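Local coordinates for DNA polymerase (Pyrobaculum calidifontis, PDB 5MDN), which probably catalyses DNA-template-directed synthesis, adding deoxyribonucleotides from their triphosphates to a growing DNA strand with release of diphosphate, as a family B polymerase, at residues Phe300-Arg305 and Ala344-Pro349; Ala403-Pro408 and Ala540-Val545; Glu652-Tyr657 and Glu760-Lys765. All coordinates share one frame; numbering follows the deposited sequence.

Contact 1 (Phe300-Arg305 and Ala344-Pro349); sequences FGVMKR and AEKLLP
Phe-300 and Leu-347 form the firm end of this contact, their side chains set roughly perpendicular. A single methyl does the touching: Leu-347 CD2 lies 3.8 Å from Phe-300 CE2 and 4.2 Å from Phe-300 CD2, reaching the ring at a slant beside one of its CD-CE bonds. Phe-300 has CG opposite its carbonyl carbon (chi1 -68°), which swings the ring off the chain and across to helix 326-356, where it also rests on Leu-343. Leu-347 is buried and also touches Ile-281 and Val-282 of helix 278-282.

The solvent side belongs to Lys-346, which contributes its aliphatic chain. Bent at chi2 and again at chi4, the chain runs alongside the backbone that follows helix 293-299 and brings CE to 3.3 Å from Phe-300 O. Its CD stands 4.3 Å from Phe-300 CB, while Val-302 CG1 comes within 4.0 Å of Lys-346 CE, the valine and lysine side chains lying antiparallel alongside each other. The ammonium carries on outward: NZ is 4.6 Å from Phe-300 O, and no hydrogen bond joins the segments.

Between the two contact residues of the loop, Gly-301 adopts a left-handed backbone conformation that closes the helix in a Schellman motif. The turn there redirects the chain so that Val-302, like Phe-300 before it, faces helix 326-356. Val-302 in addition leans on Ala-297 of the helix just finished. Apart from the Phe-300 carbonyl oxygen beside Lys-346 CE, the touching groups are methyl, ring and methylene; cohesion here is therefore mainly apolar and only loosely directional, and the lysine charge probably stays hydrated at the margin.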
ATOM      1  N   PHE A 300       9.482   4.302 -12.947  1.00 63.02           N
ATOM      2  CA  PHE A 300       8.809   3.324 -13.788  1.00 60.19           C
ATOM      3  C   PHE A 300       8.853   3.689 -15.266  1.00 60.10           C
ATOM      4  O   PHE A 300       8.277   2.964 -16.086  1.00 58.95           O
ATOM      5  CB  PHE A 300       7.354   3.152 -13.333  1.00 57.76           C
ATOM      6  CG  PHE A 300       7.212   2.504 -11.985  1.00 58.60           C
ATOM      7  CD1 PHE A 300       7.420   3.231 -10.824  1.00 59.66           C
ATOM      8  CD2 PHE A 300       6.878   1.165 -11.878  1.00 61.89           C
ATOM      9  CE1 PHE A 300       7.294   2.634  -9.583  1.00 62.89           C
ATOM     10  CE2 PHE A 300       6.750   0.563 -10.642  1.00 64.15           C
ATOM     11  CZ  PHE A 300       6.959   1.298  -9.493  1.00 64.93           C
ATOM     12  N   GLY A 301       9.517   4.785 -15.621  1.00 58.38           N
ATOM     13  CA  GLY A 301       9.767   5.100 -17.017  1.00 61.97           C
ATOM     14  C   GLY A 301       8.558   5.514 -17.827  1.00 65.19           C
ATOM     15  O   GLY A 301       8.439   5.119 -18.994  1.00 70.86           O
ATOM     16  N   VAL A 302       7.652   6.294 -17.243  1.00 62.86           N
ATOM     17  CA  VAL A 302       6.492   6.764 -17.992  1.00 61.62           C
ATOM     18  C   VAL A 302       6.722   8.206 -18.432  1.00 60.55           C
ATOM     19  O   VAL A 302       6.199   8.640 -19.465  1.00 59.47           O
ATOM     20  CB  VAL A 302       5.190   6.615 -17.177  1.00 60.80           C
ATOM     21  CG1 VAL A 302       5.111   5.230 -16.552  1.00 61.14           C
ATOM     22  CG2 VAL A 302       5.077   7.689 -16.108  1.00 58.81           C
ATOM     23  N   MET A 303       7.490   8.965 -17.649  1.00 57.82           N
ATOM     24  CA  MET A 303       7.794  10.345 -18.004  1.00 63.66           C
ATOM     25  C   MET A 303       9.104  10.777 -17.366  1.00 67.19           C
ATOM     26  O   MET A 303       9.301  10.585 -16.163  1.00 68.84           O
ATOM     27  CB  MET A 303       6.672  11.288 -17.559  1.00 67.18           C
ATOM     28  CG  MET A 303       6.727  12.657 -18.215  1.00 71.45           C
ATOM     29  SD  MET A 303       5.209  13.603 -17.993  1.00 79.37           S
ATOM     30  CE  MET A 303       4.073  12.641 -18.985  1.00 77.03           C
ATOM     31  N   LYS A 304       9.990  11.362 -18.169  1.00 70.06           N
ATOM     32  CA  LYS A 304      11.282  11.793 -17.659  1.00 69.41           C
ATOM     33  C   LYS A 304      11.115  13.144 -16.975  1.00 67.93           C
ATOM     34  O   LYS A 304      10.559  14.083 -17.554  1.00 67.77           O
ATOM     35  CB  LYS A 304      12.322  11.870 -18.775  1.00 73.53           C
ATOM     36  CG  LYS A 304      13.740  11.624 -18.274  1.00 74.95           C
ATOM     37  CD  LYS A 304      14.592  10.907 -19.304  1.00 75.04           C
ATOM     38  CE  LYS A 304      15.388   9.784 -18.655  1.00 75.63           C
ATOM     39  NZ  LYS A 304      16.204   9.025 -19.640  1.00 77.45           N
ATOM     40  N   ARG A 305      11.591  13.228 -15.733  1.00 70.68           N
ATOM     41  CA  ARG A 305      11.455  14.445 -14.940  1.00 72.95           C
ATOM     42  C   ARG A 305      12.117  15.645 -15.608  1.00 77.31           C
ATOM     43  O   ARG A 305      11.620  16.772 -15.491  1.00 70.48           O
ATOM     44  CB  ARG A 305      12.035  14.194 -13.551  1.00 72.66           C
ATOM     45  CG  ARG A 305      11.696  15.212 -12.491  1.00 74.31           C
ATOM     46  CD  ARG A 305      11.827  14.564 -11.119  1.00 74.70           C
ATOM     47  NE  ARG A 305      11.952  15.537 -10.041  1.00 74.05           N
ATOM     48  CZ  ARG A 305      13.105  16.095  -9.685  1.00 76.57           C
ATOM     49  NH1 ARG A 305      14.222  15.770 -10.322  1.00 74.34           N
ATOM     50  NH2 ARG A 305      13.144  16.975  -8.695  1.00 80.99           N
ATOM     51  N   ALA A 344      -0.800   3.918 -14.155  1.00 56.88           N
ATOM     52  CA  ALA A 344      -1.897   2.955 -14.110  1.00 57.21           C
ATOM     53  C   ALA A 344      -1.694   1.830 -15.118  1.00 57.38           C
ATOM     54  O   ALA A 344      -1.895   0.655 -14.794  1.00 55.64           O
ATOM     55  CB  ALA A 344      -3.225   3.666 -14.360  1.00 58.20           C
ATOM     56  N   GLU A 345      -1.285   2.168 -16.343  1.00 56.27           N
ATOM     57  CA  GLU A 345      -1.044   1.141 -17.352  1.00 58.28           C
ATOM     58  C   GLU A 345      -0.013   0.116 -16.892  1.00 56.92           C
ATOM     59  O   GLU A 345      -0.068  -1.048 -17.305  1.00 55.37           O
ATOM     60  CB  GLU A 345      -0.602   1.794 -18.660  1.00 62.08           C
ATOM     61  CG  GLU A 345      -1.697   2.605 -19.340  1.00 66.46           C
ATOM     62  CD  GLU A 345      -1.147   3.673 -20.270  1.00 70.56           C
ATOM     63  OE1 GLU A 345       0.031   3.566 -20.670  1.00 75.52           O
ATOM     64  OE2 GLU A 345      -1.897   4.617 -20.604  1.00 70.59           O
ATOM     65  N   LYS A 346       0.929   0.523 -16.043  1.00 58.45           N
ATOM     66  CA  LYS A 346       1.946  -0.391 -15.532  1.00 58.52           C
ATOM     67  C   LYS A 346       1.510  -1.113 -14.260  1.00 56.39           C
ATOM     68  O   LYS A 346       1.819  -2.297 -14.090  1.00 55.25           O
ATOM     69  CB  LYS A 346       3.251   0.366 -15.276  1.00 61.15           C
ATOM     70  CG  LYS A 346       3.813   1.069 -16.499  1.00 62.95           C
ATOM     71  CD  LYS A 346       5.334   1.019 -16.506  1.00 63.93           C
ATOM     72  CE  LYS A 346       5.902   1.516 -17.824  1.00 64.08           C
ATOM     73  NZ  LYS A 346       5.409   0.708 -18.969  1.00 64.30           N
ATOM     74  N   LEU A 347       0.813  -0.427 -13.355  1.00 55.67           N
ATOM     75  CA  LEU A 347       0.482  -0.996 -12.053  1.00 55.14           C
ATOM     76  C   LEU A 347      -0.900  -1.632 -11.989  1.00 56.66           C
ATOM     77  O   LEU A 347      -1.082  -2.615 -11.263  1.00 55.07           O
ATOM     78  CB  LEU A 347       0.586   0.078 -10.963  1.00 55.40           C
ATOM     79  CG  LEU A 347       1.928   0.801 -10.821  1.00 57.00           C
ATOM     80  CD1 LEU A 347       1.911   1.716  -9.607  1.00 57.88           C
ATOM     81  CD2 LEU A 347       3.075  -0.194 -10.731  1.00 57.39           C
ATOM     82  N   LEU A 348      -1.878  -1.099 -12.723  1.00 53.38           N
ATOM     83  CA  LEU A 348      -3.245  -1.601 -12.603  1.00 55.82           C
ATOM     84  C   LEU A 348      -3.406  -3.063 -13.011  1.00 56.59           C
ATOM     85  O   LEU A 348      -4.183  -3.770 -12.345  1.00 61.49           O
ATOM     86  CB  LEU A 348      -4.199  -0.710 -13.409  1.00 58.03           C
ATOM     87  CG  LEU A 348      -5.697  -0.871 -13.148  1.00 58.74           C
ATOM     88  CD1 LEU A 348      -6.020  -0.586 -11.690  1.00 60.27           C
ATOM     89  CD2 LEU A 348      -6.496   0.036 -14.070  1.00 57.78           C
ATOM     90  N   PRO A 349      -2.755  -3.576 -14.068  1.00 57.00           N
ATOM     91  CA  PRO A 349      -2.891  -5.017 -14.354  1.00 56.85           C
ATOM     92  C   PRO A 349      -2.468  -5.903 -13.194  1.00 56.98           C
ATOM     93  O   PRO A 349      -3.075  -6.959 -12.974  1.00 54.76           O
ATOM     94  CB  PRO A 349      -1.991  -5.214 -15.581  1.00 55.38           C
ATOM     95  CG  PRO A 349      -1.958  -3.889 -16.237  1.00 55.01           C
ATOM     96  CD  PRO A 349      -1.993  -2.886 -15.125  1.00 55.88           C
TER

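Contact 2 (Ala403-Pro408 and Ala540-Val545); sequences AIVLEP and AILLDV
Val-405 divides its two methyls between successive leucines of helix 528-551. Its CG1 meets Leu-543 CD1 at 3.7 Å, and its CG2 meets Leu-542 CD1 at 4.0 Å. The valine approaches both side chains on a slant, so the branched end of Val-405 is placed across the two leucine tips. CG1 stands trans to the backbone N (chi1 175°), a setting that spreads the methyls toward the helix. Leu-542 is buried and supplies the inner half of the contact; Leu-543 is exposed, and although its CB does not head for the strand, its CD1 swings across to cover the outer half. There is no polar bond between the segments.

What presents Val-405 is a kink in strand 404-406, an edge strand of an antiparallel five-stranded sheet. Val-405 and Leu-406 both bond to Gly-559 of strand 556-560, a classic beta bulge at which the chain turns a corner, and just before it Ala-403 O accepts a hydrogen bond from Thr-561 OG1. The sheet is that of the polymerase palm: strand 556-560 carries the first half of the YGDTDS sequence, the motif C signature of family B polymerases, with Gly-559 in it and Thr-561 following, and helix 528-551 packs against the sheet.

Further out on the helix side, Leu-542 also lies on Phe-421, in the loop that follows strand 416-420. The turn bearing the leucines is closed by Val-545 N bonding to Ile-541 O at 3.1 Å. Across the helix, on the face turned from Val-405, Asp-544 OD1 is hydrogen-bonded to Tyr-578 OH of helix 572-583.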
ATOM      1  N   ALA A 403      15.644  -9.470   9.893  1.00 99.73           N
ATOM      2  CA  ALA A 403      16.635  -9.902  10.875  1.00 96.06           C
ATOM      3  C   ALA A 403      17.990 -10.111  10.203  1.00 96.61           C
ATOM      4  O   ALA A 403      18.120 -10.943   9.297  1.00 98.09           O
ATOM      5  CB  ALA A 403      16.176 -11.187  11.564  1.00 94.06           C
ATOM      6  N   ILE A 404      18.995  -9.355  10.649  1.00 98.86           N
ATOM      7  CA  ILE A 404      20.320  -9.398  10.042  1.00 93.93           C
ATOM      8  C   ILE A 404      21.010 -10.717  10.370  1.00 88.65           C
ATOM      9  O   ILE A 404      20.923 -11.224  11.497  1.00 86.90           O
ATOM     10  CB  ILE A 404      21.160  -8.201  10.522  1.00 96.01           C
ATOM     11  CG1 ILE A 404      20.465  -6.887  10.161  1.00 96.52           C
ATOM     12  CG2 ILE A 404      22.560  -8.242   9.923  1.00 96.01           C
ATOM     13  CD1 ILE A 404      20.390  -6.627   8.677  1.00 98.28           C
ATOM     14  N   VAL A 405      21.702 -11.282   9.380  1.00 88.48           N
ATOM     15  CA  VAL A 405      22.504 -12.487   9.555  1.00 88.46           C
ATOM     16  C   VAL A 405      23.994 -12.192   9.400  1.00 88.99           C
ATOM     17  O   VAL A 405      24.802 -12.578  10.245  1.00 92.77           O
ATOM     18  CB  VAL A 405      22.054 -13.597   8.578  1.00 87.53           C
ATOM     19  CG1 VAL A 405      22.980 -14.800   8.675  1.00 87.61           C
ATOM     20  CG2 VAL A 405      20.616 -13.999   8.857  1.00 86.25           C
ATOM     21  N   LEU A 406      24.373 -11.507   8.321  1.00 85.01           N
ATOM     22  CA  LEU A 406      25.757 -11.113   8.072  1.00 82.43           C
ATOM     23  C   LEU A 406      25.807  -9.592   7.998  1.00 80.46           C
ATOM     24  O   LEU A 406      25.305  -8.998   7.037  1.00 82.28           O
ATOM     25  CB  LEU A 406      26.285 -11.756   6.787  1.00 81.62           C
ATOM     26  CG  LEU A 406      27.791 -11.760   6.492  1.00 83.73           C
ATOM     27  CD1 LEU A 406      28.118 -12.846   5.480  1.00 83.77           C
ATOM     28  CD2 LEU A 406      28.284 -10.411   5.980  1.00 82.41           C
ATOM     29  N   GLU A 407      26.408  -8.965   9.004  1.00 80.66           N
ATOM     30  CA  GLU A 407      26.505  -7.514   9.010  1.00 83.49           C
ATOM     31  C   GLU A 407      27.512  -7.049   7.959  1.00 83.99           C
ATOM     32  O   GLU A 407      28.599  -7.624   7.840  1.00 86.27           O
ATOM     33  CB  GLU A 407      26.904  -6.991  10.389  1.00 87.06           C
ATOM     34  CG  GLU A 407      25.823  -7.158  11.448  1.00 90.86           C
ATOM     35  CD  GLU A 407      26.133  -6.396  12.721  1.00 93.31           C
ATOM     36  OE1 GLU A 407      26.808  -5.347  12.635  1.00 91.15           O
ATOM     37  OE2 GLU A 407      25.697  -6.839  13.804  1.00 94.62           O
ATOM     38  N   PRO A 408      27.183  -6.017   7.191  1.00 79.79           N
ATOM     39  CA  PRO A 408      28.105  -5.523   6.165  1.00 79.88           C
ATOM     40  C   PRO A 408      29.133  -4.554   6.733  1.00 79.47           C
ATOM     41  O   PRO A 408      28.993  -4.016   7.834  1.00 80.26           O
ATOM     42  CB  PRO A 408      27.173  -4.814   5.180  1.00 80.86           C
ATOM     43  CG  PRO A 408      26.074  -4.290   6.050  1.00 79.16           C
ATOM     44  CD  PRO A 408      25.911  -5.273   7.193  1.00 80.03           C
ATOM     45  N   ALA A 540      19.378 -21.145   9.735  1.00 75.29           N
ATOM     46  CA  ALA A 540      20.278 -22.293   9.650  1.00 72.52           C
ATOM     47  C   ALA A 540      20.743 -22.555   8.221  1.00 72.99           C
ATOM     48  O   ALA A 540      21.932 -22.805   7.987  1.00 77.32           O
ATOM     49  CB  ALA A 540      19.593 -23.535  10.222  1.00 71.46           C
ATOM     50  N   ILE A 541      19.829 -22.494   7.245  1.00 71.22           N
ATOM     51  CA  ILE A 541      20.211 -22.798   5.867  1.00 74.51           C
ATOM     52  C   ILE A 541      20.780 -21.592   5.137  1.00 72.50           C
ATOM     53  O   ILE A 541      21.389 -21.762   4.068  1.00 71.15           O
ATOM     54  CB  ILE A 541      19.042 -23.379   5.043  1.00 77.95           C
ATOM     55  CG1 ILE A 541      18.168 -22.267   4.458  1.00 78.16           C
ATOM     56  CG2 ILE A 541      18.217 -24.339   5.894  1.00 81.67           C
ATOM     57  CD1 ILE A 541      16.981 -21.917   5.305  1.00 79.05           C
ATOM     58  N   LEU A 542      20.612 -20.380   5.671  1.00 74.89           N
ATOM     59  CA  LEU A 542      21.346 -19.239   5.132  1.00 73.96           C
ATOM     60  C   LEU A 542      22.834 -19.362   5.433  1.00 74.94           C
ATOM     61  O   LEU A 542      23.675 -19.157   4.551  1.00 73.55           O
ATOM     62  CB  LEU A 542      20.789 -17.932   5.696  1.00 74.02           C
ATOM     63  CG  LEU A 542      19.564 -17.333   5.008  1.00 76.01           C
ATOM     64  CD1 LEU A 542      19.110 -16.085   5.744  1.00 75.97           C
ATOM     65  CD2 LEU A 542      19.864 -17.018   3.552  1.00 73.55           C
ATOM     66  N   LEU A 543      23.177 -19.702   6.681  1.00 78.58           N
ATOM     67  CA  LEU A 543      24.573 -19.953   7.031  1.00 76.60           C
ATOM     68  C   LEU A 543      25.172 -21.064   6.179  1.00 75.29           C
ATOM     69  O   LEU A 543      26.379 -21.059   5.909  1.00 82.90           O
ATOM     70  CB  LEU A 543      24.691 -20.292   8.517  1.00 76.65           C
ATOM     71  CG  LEU A 543      24.888 -19.128   9.492  1.00 77.38           C
ATOM     72  CD1 LEU A 543      23.626 -18.302   9.651  1.00 78.61           C
ATOM     73  CD2 LEU A 543      25.359 -19.648  10.845  1.00 75.15           C
ATOM     74  N   ASP A 544      24.355 -22.033   5.763  1.00 71.28           N
ATOM     75  CA  ASP A 544      24.837 -23.064   4.851  1.00 72.51           C
ATOM     76  C   ASP A 544      25.167 -22.474   3.484  1.00 75.99           C
ATOM     77  O   ASP A 544      26.188 -22.824   2.881  1.00 80.88           O
ATOM     78  CB  ASP A 544      23.798 -24.181   4.728  1.00 71.46           C
ATOM     79  CG  ASP A 544      24.203 -25.252   3.727  1.00 73.06           C
ATOM     80  OD1 ASP A 544      24.072 -25.015   2.508  1.00 70.62           O
ATOM     81  OD2 ASP A 544      24.658 -26.332   4.162  1.00 76.07           O
ATOM     82  N   VAL A 545      24.310 -21.583   2.977  1.00 75.91           N
ATOM     83  CA  VAL A 545      24.514 -21.039   1.638  1.00 73.76           C
ATOM     84  C   VAL A 545      25.655 -20.025   1.621  1.00 70.67           C
ATOM     85  O   VAL A 545      26.336 -19.869   0.599  1.00 66.23           O
ATOM     86  CB  VAL A 545      23.195 -20.434   1.119  1.00 73.55           C
ATOM     87  CG1 VAL A 545      23.390 -19.759  -0.229  1.00 73.60           C
ATOM     88  CG2 VAL A 545      22.128 -21.511   1.012  1.00 75.14           C
TER

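Contact 3 (Glu652-Tyr657 and Glu760-Lys765); sequences ERVVKY and EVLGVK
Leu-762 drives the apolar part of this contact with one methyl, CD1, set against two neighbouring valines of helix 647-666. CD1 lies 3.5 Å from Val-655 CG2 and 3.9 Å from Val-654 CG1, the two directions opening about 80° at the leucine methyl. Leu-762 and Val-655 lie side by side and point opposite ways, whereas Val-654 meets the leucine at a slant. With CG lodged between its own backbone N and carbonyl carbon (chi1 77°), Leu-762 points its branch at the helix from an extended piece of chain.

Val-655 works with both branches: its other methyl, CG1, is 4.3 Å from Lys-765 CB. This is a looser aliphatic contact at the base of the lysine, whose side chain runs on past the valine and touches Arg-651.

Polar bonds between the segments are absent. Those nearby serve the helix itself: Tyr-657 N bonds to Arg-653 O at 3.1 Å, and salt bridges within helix 647-666 join Lys-656 to Glu-660 and Arg-653 to Glu-649.

The loop comes after helix 743-756 and lies along one side of helix 647-666, where Val-761 extends the contact to Val-647. Against another side packs helix 628-643, with Ile-641 touching Val-654, in what is probably the helical thumb of the polymerase.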
ATOM      1  N   GLU A 652      36.948  13.956  -3.418  1.00 72.64           N
ATOM      2  CA  GLU A 652      37.265  15.118  -4.238  1.00 75.82           C
ATOM      3  C   GLU A 652      36.076  15.539  -5.092  1.00 75.95           C
ATOM      4  O   GLU A 652      35.886  16.733  -5.347  1.00 80.69           O
ATOM      5  CB  GLU A 652      38.505  14.820  -5.083  1.00 78.63           C
ATOM      6  CG  GLU A 652      38.994  15.974  -5.936  1.00 83.29           C
ATOM      7  CD  GLU A 652      40.291  15.644  -6.649  1.00 87.82           C
ATOM      8  OE1 GLU A 652      40.655  14.448  -6.704  1.00 88.85           O
ATOM      9  OE2 GLU A 652      40.962  16.582  -7.132  1.00 90.26           O
ATOM     10  N   ARG A 653      35.266  14.578  -5.541  1.00 70.74           N
ATOM     11  CA  ARG A 653      34.018  14.920  -6.216  1.00 69.59           C
ATOM     12  C   ARG A 653      33.027  15.546  -5.239  1.00 67.24           C
ATOM     13  O   ARG A 653      32.411  16.577  -5.537  1.00 69.10           O
ATOM     14  CB  ARG A 653      33.417  13.676  -6.868  1.00 71.15           C
ATOM     15  CG  ARG A 653      34.234  13.115  -8.021  1.00 70.35           C
ATOM     16  CD  ARG A 653      33.756  13.636  -9.365  1.00 71.46           C
ATOM     17  NE  ARG A 653      32.519  12.982  -9.780  1.00 71.59           N
ATOM     18  CZ  ARG A 653      32.466  11.782 -10.350  1.00 73.70           C
ATOM     19  NH1 ARG A 653      33.583  11.102 -10.573  1.00 74.93           N
ATOM     20  NH2 ARG A 653      31.298  11.259 -10.695  1.00 76.18           N
ATOM     21  N   VAL A 654      32.848  14.923  -4.070  1.00 74.02           N
ATOM     22  CA  VAL A 654      31.866  15.405  -3.100  1.00 73.82           C
ATOM     23  C   VAL A 654      32.278  16.763  -2.541  1.00 74.26           C
ATOM     24  O   VAL A 654      31.475  17.701  -2.500  1.00 72.19           O
ATOM     25  CB  VAL A 654      31.668  14.373  -1.976  1.00 71.99           C
ATOM     26  CG1 VAL A 654      30.972  15.013  -0.785  1.00 70.22           C
ATOM     27  CG2 VAL A 654      30.853  13.198  -2.483  1.00 71.85           C
ATOM     28  N   VAL A 655      33.540  16.896  -2.119  1.00 73.61           N
ATOM     29  CA  VAL A 655      33.960  18.129  -1.459  1.00 78.11           C
ATOM     30  C   VAL A 655      33.957  19.299  -2.434  1.00 78.66           C
ATOM     31  O   VAL A 655      33.679  20.439  -2.044  1.00 80.12           O
ATOM     32  CB  VAL A 655      35.345  17.951  -0.810  1.00 83.68           C
ATOM     33  CG1 VAL A 655      35.709  19.175   0.022  1.00 85.76           C
ATOM     34  CG2 VAL A 655      35.377  16.704   0.050  1.00 84.14           C
ATOM     35  N   LYS A 656      34.249  19.047  -3.710  1.00 79.93           N
ATOM     36  CA  LYS A 656      34.157  20.115  -4.698  1.00 79.59           C
ATOM     37  C   LYS A 656      32.711  20.555  -4.893  1.00 78.71           C
ATOM     38  O   LYS A 656      32.432  21.753  -5.013  1.00 77.64           O
ATOM     39  CB  LYS A 656      34.787  19.673  -6.018  1.00 79.79           C
ATOM     40  CG  LYS A 656      34.808  20.762  -7.077  1.00 79.86           C
ATOM     41  CD  LYS A 656      35.551  20.315  -8.322  1.00 80.34           C
ATOM     42  CE  LYS A 656      35.787  21.489  -9.260  1.00 80.49           C
ATOM     43  NZ  LYS A 656      34.563  21.858 -10.025  1.00 81.00           N
ATOM     44  N   TYR A 657      31.779  19.599  -4.935  1.00 84.08           N
ATOM     45  CA  TYR A 657      30.367  19.941  -5.085  1.00 82.49           C
ATOM     46  C   TYR A 657      29.846  20.670  -3.852  1.00 79.63           C
ATOM     47  O   TYR A 657      29.150  21.685  -3.967  1.00 80.41           O
ATOM     48  CB  TYR A 657      29.546  18.678  -5.345  1.00 81.76           C
ATOM     49  CG  TYR A 657      28.052  18.904  -5.309  1.00 78.53           C
ATOM     50  CD1 TYR A 657      27.402  19.555  -6.349  1.00 77.73           C
ATOM     51  CD2 TYR A 657      27.294  18.470  -4.231  1.00 74.01           C
ATOM     52  CE1 TYR A 657      26.035  19.766  -6.316  1.00 75.61           C
ATOM     53  CE2 TYR A 657      25.929  18.675  -4.189  1.00 73.21           C
ATOM     54  CZ  TYR A 657      25.305  19.323  -5.234  1.00 74.72           C
ATOM     55  OH  TYR A 657      23.945  19.529  -5.196  1.00 76.09           O
ATOM     56  N   GLU A 760      31.154   8.474   5.230  1.00 99.77           N
ATOM     57  CA  GLU A 760      31.857   7.247   5.573  1.00 97.83           C
ATOM     58  C   GLU A 760      33.339   7.310   5.232  1.00 97.82           C
ATOM     59  O   GLU A 760      33.964   6.244   5.056  1.00 94.33           O
ATOM     60  CB  GLU A 760      31.190   6.050   4.884  1.00 98.33           C
ATOM     61  CG  GLU A 760      30.994   6.209   3.358  1.00101.83           C
ATOM     62  CD  GLU A 760      32.241   5.906   2.547  1.00108.14           C
ATOM     63  OE1 GLU A 760      32.994   4.995   2.980  1.00111.32           O
ATOM     64  OE2 GLU A 760      32.408   6.511   1.448  1.00112.20           O
ATOM     65  N   VAL A 761      33.887   8.524   5.065  1.00 93.34           N
ATOM     66  CA  VAL A 761      35.273   8.719   4.645  1.00 95.95           C
ATOM     67  C   VAL A 761      35.774  10.152   4.875  1.00101.27           C
ATOM     68  O   VAL A 761      36.987  10.379   4.934  1.00113.94           O
ATOM     69  CB  VAL A 761      35.388   8.318   3.159  1.00 97.98           C
ATOM     70  CG1 VAL A 761      34.868   9.425   2.263  1.00100.40           C
ATOM     71  CG2 VAL A 761      36.803   7.900   2.791  1.00100.71           C
ATOM     72  N   LEU A 762      34.872  11.131   5.018  1.00 99.39           N
ATOM     73  CA  LEU A 762      35.286  12.537   5.008  1.00 95.76           C
ATOM     74  C   LEU A 762      34.639  13.332   6.138  1.00 96.61           C
ATOM     75  O   LEU A 762      33.494  13.083   6.526  1.00 90.59           O
ATOM     76  CB  LEU A 762      34.965  13.234   3.668  1.00 96.95           C
ATOM     77  CG  LEU A 762      33.529  13.669   3.364  1.00 98.49           C
ATOM     78  CD1 LEU A 762      33.482  14.579   2.143  1.00 99.20           C
ATOM     79  CD2 LEU A 762      32.643  12.460   3.145  1.00 98.66           C
ATOM     80  N   GLY A 763      35.404  14.299   6.659  1.00 99.03           N
ATOM     81  CA  GLY A 763      34.983  15.131   7.766  1.00100.36           C
ATOM     82  C   GLY A 763      34.597  16.543   7.347  1.00104.09           C
ATOM     83  O   GLY A 763      34.458  16.863   6.165  1.00109.63           O
ATOM     84  N   VAL A 764      34.368  17.456   8.265  1.00110.79           N
ATOM     85  CA  VAL A 764      34.005  18.809   7.860  1.00105.77           C
ATOM     86  C   VAL A 764      35.154  19.515   7.179  1.00105.47           C
ATOM     87  O   VAL A 764      36.127  19.892   7.793  1.00 97.45           O
ATOM     88  CB  VAL A 764      33.670  19.602   9.074  1.00105.29           C
ATOM     89  CG1 VAL A 764      32.400  19.076   9.677  1.00102.29           C
ATOM     90  CG2 VAL A 764      34.786  19.405  10.076  1.00104.89           C
ATOM     91  N   LYS A 765      35.043  19.697   5.885  1.00102.12           N
ATOM     92  CA  LYS A 765      36.098  20.318   5.134  1.00103.52           C
ATOM     93  C   LYS A 765      35.707  21.577   4.376  1.00104.50           C
ATOM     94  O   LYS A 765      34.638  21.640   3.780  1.00101.91           O
ATOM     95  CB  LYS A 765      36.652  19.309   4.164  1.00105.75           C
ATOM     96  CG  LYS A 765      37.003  17.974   4.794  1.00109.55           C
ATOM     97  CD  LYS A 765      37.877  17.144   3.869  1.00110.82           C
ATOM     98  CE  LYS A 765      37.484  15.683   3.893  1.00111.90           C
ATOM     99  NZ  LYS A 765      38.661  14.811   3.651  1.00113.98           N
TER

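Overall arrangement
None of the three contacts uses a hydrogen bond or salt bridge between its segments, and they share no helix or strand. All are partly buried, each with one buried residue (Leu-347, Leu-542, Val-654); contacts 1 and 2 each have one exposed touching residue (Lys-346, Leu-543), contact 3 none. Contact 1 lies about 16 Å from the chain centre, against 29 Å for contact 2 and 37 Å for contact 3. Contact 1 has an aromatic ring and a lysine reaching a carbonyl beside a helix end. Contact 2 joins a bulged palm strand to a helix through valine and leucine methyls only, and contact 3 lays the last modelled loop on a helix through methyls and a lysine base.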